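Local coordinates for protein cytochrome P450 (CYP102L1) (Mycobacterium phage Adler, PDB 6N6Q) that binds haem and probably inserts oxygen into an organic substrate, as haem-thiolate monooxygenases of the cytochrome P450 family do, at residues R107-H110 with E111-P115. Numbering follows the deposited sequence.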
# COMPACT_ATOMS: atom_id res chain seq x y z
N ARG A 107 6.33 -8.68 17.70
CA ARG A 107 5.49 -9.82 18.03
C ARG A 107 4.32 -9.40 18.91
O ARG A 107 3.19 -9.86 18.70
CB ARG A 107 6.31 -10.91 18.71
CG ARG A 107 5.57 -12.22 18.86
CD ARG A 107 6.13 -13.06 19.99
NE ARG A 107 6.13 -12.32 21.25
CZ ARG A 107 5.06 -12.14 22.02
NH1 ARG A 107 3.90 -12.65 21.66
NH2 ARG A 107 5.16 -11.45 23.14
N LYS A 108 4.57 -8.52 19.89
CA LYS A 108 3.49 -8.02 20.73
C LYS A 108 2.41 -7.35 19.89
O LYS A 108 1.24 -7.74 19.94
CB LYS A 108 4.05 -7.04 21.77
CG LYS A 108 4.84 -7.69 22.88
CD LYS A 108 5.32 -6.66 23.89
CE LYS A 108 4.15 -5.87 24.47
NZ LYS A 108 4.59 -4.86 25.47
N ALA A 109 2.79 -6.35 19.09
CA ALA A 109 1.82 -5.64 18.27
C ALA A 109 1.13 -6.58 17.29
O ALA A 109 -0.08 -6.45 17.05
CB ALA A 109 2.51 -4.50 17.52
N HIS A 110 1.86 -7.54 16.73
CA HIS A 110 1.27 -8.43 15.74
C HIS A 110 0.19 -9.31 16.35
O HIS A 110 -0.85 -9.54 15.74
CB HIS A 110 2.35 -9.29 15.08
CG HIS A 110 1.83 -10.26 14.08
ND1 HIS A 110 1.29 -9.86 12.87
CD2 HIS A 110 1.74 -11.61 14.10
CE1 HIS A 110 0.90 -10.93 12.19
NE2 HIS A 110 1.17 -12.00 12.92
N GLU A 111 0.43 -9.82 17.56
CA GLU A 111 -0.58 -10.64 18.22
C GLU A 111 -1.67 -9.82 18.89
O GLU A 111 -2.67 -10.39 19.35
CB GLU A 111 0.07 -11.56 19.26
CG GLU A 111 1.31 -12.32 18.77
CD GLU A 111 1.00 -13.46 17.81
OE1 GLU A 111 0.18 -13.28 16.88
OE2 GLU A 111 1.60 -14.55 17.98
N ILE A 112 -1.52 -8.50 18.96
CA ILE A 112 -2.52 -7.62 19.54
C ILE A 112 -3.44 -7.04 18.48
O ILE A 112 -4.65 -6.92 18.69
CB ILE A 112 -1.83 -6.51 20.36
CG1 ILE A 112 -1.26 -7.07 21.66
CG2 ILE A 112 -2.80 -5.36 20.65
CD1 ILE A 112 -0.38 -6.09 22.41
N LEU A 113 -2.89 -6.68 17.32
CA LEU A 113 -3.64 -5.99 16.28
C LEU A 113 -4.23 -6.93 15.23
O LEU A 113 -5.02 -6.48 14.41
CB LEU A 113 -2.76 -4.95 15.60
CG LEU A 113 -2.51 -3.69 16.43
CD1 LEU A 113 -1.25 -2.98 15.98
CD2 LEU A 113 -3.72 -2.77 16.33
N THR A 114 -3.87 -8.22 15.25
CA THR A 114 -4.47 -9.15 14.30
C THR A 114 -5.99 -9.22 14.40
O THR A 114 -6.64 -9.22 13.34
CB THR A 114 -3.86 -10.55 14.47
OG1 THR A 114 -3.42 -10.73 15.82
CG2 THR A 114 -2.69 -10.75 13.52
N PRO A 115 -6.62 -9.28 15.58
CA PRO A 115 -8.09 -9.29 15.61
C PRO A 115 -8.72 -8.01 15.08
O PRO A 115 -9.91 -8.02 14.74
CB PRO A 115 -8.42 -9.48 17.10
CG PRO A 115 -7.18 -10.06 17.70
CD PRO A 115 -6.06 -9.43 16.94
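His110 and Thr114, one helical turn apart, meet through both main-chain and side-chain atoms. The methyl CG2 of Thr114 lies over one face of the His110 imidazole, 4.1 Å from the ring centroid and displaced toward the rim, a CH-pi contact. The imidazole of His110 is carried to the carbonyl side of its residue by a chi1 of 178°, which puts it where the threonine methyl can lie on it. The other branch of Thr114 turns back to the main chain: OG1 donates to His110 O over 2.8 Å, in the carbonyl plane, while Thr114 N adds a weak bond to the same oxygen.

One residue earlier, Ala109 O accepts two amides, Leu113 N at 2.8 Å and Ile112 N at 3.2 Å, the latter from above the carbonyl plane. Ile112 N is shared with a weak bond to Lys108 O, and the added i+3 bond is consistent with tighter winding near the helix end. Glu111 N still bonds Arg107 O in regular alpha-helical fashion at 3.0 Å. Beside that bond, Glu111 bends at chi2 (-73°), bringing OE1 to 3.6 Å from His110 CD2. Arg107 NH1 stays 4.7 Å from Glu111 OE2, too far for a salt bridge, so their attraction is probably modest; NH2 of Arg107 instead pairs with Asp256 in a salt bridge.

Further out, Trp106 stacks on the His110 ring, Ile112 packs on helix 247-253, and Leu113 touches Phe275 of helix 265-296. The His110 side chain lies about 4 Å from the bound haem at the nearest atoms. The arrangement is that of the P450 C helix, which flanks the haem, with its WxxxH/R motif formed here by Trp106 and His110.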